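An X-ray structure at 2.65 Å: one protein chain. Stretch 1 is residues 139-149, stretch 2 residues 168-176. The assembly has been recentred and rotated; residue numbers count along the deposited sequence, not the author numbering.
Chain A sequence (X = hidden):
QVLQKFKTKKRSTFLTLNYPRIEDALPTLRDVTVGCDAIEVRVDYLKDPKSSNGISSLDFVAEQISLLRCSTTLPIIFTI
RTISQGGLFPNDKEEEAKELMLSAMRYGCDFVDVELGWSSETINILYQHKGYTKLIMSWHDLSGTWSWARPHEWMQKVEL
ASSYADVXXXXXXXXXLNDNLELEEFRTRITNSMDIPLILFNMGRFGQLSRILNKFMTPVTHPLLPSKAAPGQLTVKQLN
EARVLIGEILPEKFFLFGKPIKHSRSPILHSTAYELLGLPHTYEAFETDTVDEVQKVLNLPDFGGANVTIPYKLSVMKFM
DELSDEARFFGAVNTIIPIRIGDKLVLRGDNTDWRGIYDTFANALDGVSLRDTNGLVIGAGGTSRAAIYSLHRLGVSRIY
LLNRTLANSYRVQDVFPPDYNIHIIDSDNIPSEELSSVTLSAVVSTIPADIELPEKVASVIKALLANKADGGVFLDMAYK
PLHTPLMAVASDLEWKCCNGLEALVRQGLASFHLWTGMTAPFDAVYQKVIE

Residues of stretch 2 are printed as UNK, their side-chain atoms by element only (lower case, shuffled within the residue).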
# COMPACT_ATOMS: atom_id res chain seq x y z
N TRP A 139 25.04 -6.16 9.54
CA TRP A 139 25.94 -7.27 9.81
C TRP A 139 25.18 -8.46 10.40
O TRP A 139 24.30 -8.28 11.23
CB TRP A 139 27.06 -6.86 10.76
CG TRP A 139 28.06 -7.96 10.96
CD1 TRP A 139 28.08 -8.87 11.96
CD2 TRP A 139 29.17 -8.28 10.11
NE1 TRP A 139 29.14 -9.74 11.81
CE2 TRP A 139 29.83 -9.39 10.68
CE3 TRP A 139 29.68 -7.73 8.92
CZ2 TRP A 139 30.98 -9.97 10.12
CZ3 TRP A 139 30.84 -8.31 8.36
CH2 TRP A 139 31.46 -9.42 8.96
N HIS A 140 25.56 -9.65 9.94
CA HIS A 140 24.95 -10.91 10.32
C HIS A 140 26.02 -11.83 10.96
O HIS A 140 27.04 -12.13 10.34
CB HIS A 140 24.35 -11.58 9.07
CG HIS A 140 23.22 -10.81 8.45
ND1 HIS A 140 23.42 -9.67 7.68
CD2 HIS A 140 21.88 -11.02 8.46
CE1 HIS A 140 22.25 -9.23 7.25
NE2 HIS A 140 21.30 -10.02 7.72
N ASP A 141 25.81 -12.26 12.21
CA ASP A 141 26.72 -13.21 12.87
C ASP A 141 26.22 -14.64 12.73
O ASP A 141 25.52 -15.18 13.59
CB ASP A 141 26.94 -12.85 14.35
CG ASP A 141 27.81 -13.86 15.08
OD1 ASP A 141 28.77 -14.39 14.47
OD2 ASP A 141 27.53 -14.14 16.28
N LEU A 142 26.61 -15.27 11.63
CA LEU A 142 26.28 -16.66 11.39
C LEU A 142 26.81 -17.62 12.47
O LEU A 142 26.19 -18.64 12.72
CB LEU A 142 26.75 -17.09 9.99
CG LEU A 142 25.66 -17.08 8.91
CD1 LEU A 142 24.90 -15.75 8.88
CD2 LEU A 142 26.26 -17.40 7.55
N SER A 143 27.93 -17.27 13.11
CA SER A 143 28.58 -18.09 14.14
C SER A 143 27.74 -18.26 15.41
O SER A 143 27.92 -19.23 16.15
CB SER A 143 29.95 -17.50 14.52
OG SER A 143 29.82 -16.45 15.46
N GLY A 144 26.87 -17.30 15.70
CA GLY A 144 26.15 -17.32 16.97
C GLY A 144 27.02 -17.19 18.21
O GLY A 144 26.59 -17.59 19.29
N THR A 145 28.21 -16.64 18.08
CA THR A 145 29.13 -16.50 19.21
C THR A 145 29.24 -15.08 19.74
O THR A 145 29.93 -14.87 20.72
CB THR A 145 30.55 -16.97 18.83
OG1 THR A 145 31.17 -16.01 17.94
CG2 THR A 145 30.52 -18.35 18.17
N TRP A 146 28.60 -14.11 19.09
CA TRP A 146 28.69 -12.71 19.55
C TRP A 146 27.57 -12.50 20.54
O TRP A 146 26.41 -12.40 20.15
CB TRP A 146 28.63 -11.71 18.38
CG TRP A 146 29.90 -11.68 17.52
CD1 TRP A 146 30.98 -12.51 17.61
CD2 TRP A 146 30.18 -10.80 16.41
NE1 TRP A 146 31.91 -12.20 16.65
CE2 TRP A 146 31.44 -11.16 15.90
CE3 TRP A 146 29.49 -9.75 15.82
CZ2 TRP A 146 32.04 -10.49 14.83
CZ3 TRP A 146 30.08 -9.08 14.73
CH2 TRP A 146 31.34 -9.46 14.25
N SER A 147 27.93 -12.47 21.82
CA SER A 147 26.97 -12.22 22.89
C SER A 147 26.35 -10.83 22.76
O SER A 147 27.02 -9.90 22.34
CB SER A 147 27.67 -12.34 24.27
OG SER A 147 26.91 -11.77 25.33
N TRP A 148 25.06 -10.72 23.12
CA TRP A 148 24.37 -9.43 23.25
C TRP A 148 24.52 -8.82 24.65
O TRP A 148 24.39 -7.61 24.81
CB TRP A 148 22.88 -9.58 22.96
CG TRP A 148 22.54 -10.04 21.61
CD1 TRP A 148 22.01 -11.25 21.28
CD2 TRP A 148 22.67 -9.31 20.40
NE1 TRP A 148 21.80 -11.32 19.93
CE2 TRP A 148 22.20 -10.14 19.36
CE3 TRP A 148 23.13 -8.03 20.09
CZ2 TRP A 148 22.18 -9.73 18.03
CZ3 TRP A 148 23.11 -7.62 18.76
CH2 TRP A 148 22.64 -8.48 17.75
N ALA A 149 24.74 -9.67 25.65
CA ALA A 149 25.01 -9.23 27.02
C ALA A 149 26.42 -8.64 27.17
O ALA A 149 26.60 -7.73 27.96
CB ALA A 149 24.83 -10.37 28.01
N UNK A 168 20.43 0.88 10.99
CA UNK A 168 21.41 -0.15 11.30
C UNK A 168 20.66 -1.45 11.49
O UNK A 168 19.63 -1.49 12.14
c UNK A 168 22.25 0.17 12.54
c UNK A 168 23.87 1.93 13.49
c UNK A 168 23.20 -0.98 12.85
c UNK A 168 23.05 1.46 12.30
N UNK A 169 21.18 -2.52 10.89
CA UNK A 169 20.58 -3.83 10.96
C UNK A 169 21.61 -4.79 11.54
O UNK A 169 22.67 -4.99 10.95
c UNK A 169 19.45 -5.61 9.52
c UNK A 169 19.22 -5.98 8.06
c UNK A 169 20.14 -4.26 9.58
n UNK A 169 17.97 -8.11 7.86
c UNK A 169 19.31 -7.48 7.84
N UNK A 170 21.31 -5.36 12.70
CA UNK A 170 22.21 -6.32 13.36
C UNK A 170 21.43 -7.60 13.56
O UNK A 170 20.35 -7.57 14.16
c UNK A 170 23.38 -4.44 14.67
c UNK A 170 23.73 -4.01 16.09
c UNK A 170 24.63 -4.46 13.79
c UNK A 170 22.68 -5.79 14.70
N UNK A 171 21.97 -8.71 13.07
CA UNK A 171 21.27 -9.99 13.16
C UNK A 171 22.17 -11.09 13.71
O UNK A 171 23.15 -11.44 13.09
c UNK A 171 19.95 -11.75 11.97
c UNK A 171 20.75 -10.46 11.80
c UNK A 171 19.89 -9.36 11.17
N UNK A 172 21.80 -11.64 14.86
CA UNK A 172 22.55 -12.73 15.47
C UNK A 172 21.99 -14.07 15.05
O UNK A 172 21.00 -14.13 14.32
N UNK A 173 22.65 -15.14 15.48
CA UNK A 173 22.11 -16.48 15.40
C UNK A 173 21.82 -16.91 16.82
O UNK A 173 22.70 -16.83 17.69
c UNK A 173 23.10 -17.44 14.73
c UNK A 173 22.07 -18.99 11.91
c UNK A 173 22.64 -18.90 14.65
s UNK A 173 21.27 -19.21 13.50
N UNK A 174 20.61 -17.38 17.07
CA UNK A 174 20.21 -17.77 18.41
C UNK A 174 20.52 -19.24 18.65
O UNK A 174 20.20 -20.08 17.81
c UNK A 174 18.73 -17.52 18.62
N UNK A 175 21.12 -19.54 19.80
CA UNK A 175 21.31 -20.92 20.28
C UNK A 175 20.21 -21.39 21.25
O UNK A 175 20.02 -22.59 21.43
c UNK A 175 23.79 -20.48 20.17
n UNK A 175 24.20 -19.27 20.51
c UNK A 175 22.66 -21.06 20.98
o UNK A 175 24.29 -21.11 19.26
N UNK A 176 19.52 -20.44 21.87
CA UNK A 176 18.55 -20.73 22.93
C UNK A 176 17.63 -19.52 23.18
O UNK A 176 17.93 -18.43 22.72
o UNK A 176 20.10 -18.97 24.96
c UNK A 176 19.29 -21.12 24.21
n UNK A 176 21.63 -20.56 24.55
c UNK A 176 20.38 -20.11 24.60
O HOH W 1 24.90 -14.17 17.37

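Position 168 carries four carbons, forked at the first, with one arm two carbons long, and none of them touches stretch 1; that beta-branched pattern is isoleucine. Ile168 is buried, and its branched aliphatic side chain suits an extended strand packed in the interior.

At position 169 four carbons run in a row and end in a nitrogen, the last carbon reaching 3.2 Å from His140 NE2; this is lysine. The side chain of Lys169 begins sideways but its end comes nearer, and a long, flexible chain can make that approach with CE. Its backbone O accepts a hydrogen bond from Trp139 N at 3.0 Å.

Position 170 has four carbons forked at the second, and its CB lies 4.1 Å from Trp148 CH2, at the edge of the indole; hence leucine. Leu170 pairs with Trp139 in a parallel bridge. An apolar side chain fits this buried site.

Position 171 shows one carbon carrying two more, with CB 3.6 Å from His140 CD2: the signature of valine. Val171 N donates to Trp139 O at 3.0 Å, and Val171 O accepts from Asp141 N at 2.9 Å, so the residue binds both sides of His140. The Val171 and His140 side chains share a face of the sheet; a compact beta-branched residue suits both strand and neighbour.

Position 172 has no side-chain atoms, and its backbone N lies 3.7 Å from Trp148 CZ2; it is glycine. An ideal CB on Gly172 would lie only 3.1 Å from Trp148 CZ2, so the bare backbone leaves room for the indole.

Position 173 is unbranched, two carbons, a sulfur, then a carbon, with CB pointing toward stretch 1 and 3.9 Å from Leu142 O; this is methionine. Flexible and unbranched, Met173 gives apolar cover beside the turn at a partly exposed position. Water 1 donates to Asp141 OD2 at 2.8 Å and accepts from Met173 N at 3.1 Å, linking the two stretches where the strand pairing gives way to a turn.

Position 174 has a single carbon, pointing away from stretch 1: alanine. In Ala174 a lone methyl takes little room in a buried site.

At position 175 two carbons end in one oxygen and one nitrogen, the nitrogen 3.2 Å from Gly144 O; this is asparagine. Asn175 ND2 donates that hydrogen bond, its amide supplying the donor.

Position 176 repeats that pattern beyond reach of stretch 1 and is also asparagine. Asn176 caps the following helix.

The contact therefore rests on a short parallel ladder. Beyond it, Asp141 to Gly144 form a type I turn, and the water bridge and the Asn175 amide continue the attachment, while Trp148 packs against Leu170 and Gly172.

Stretch 2, residues 168-176: IKLVGMANN
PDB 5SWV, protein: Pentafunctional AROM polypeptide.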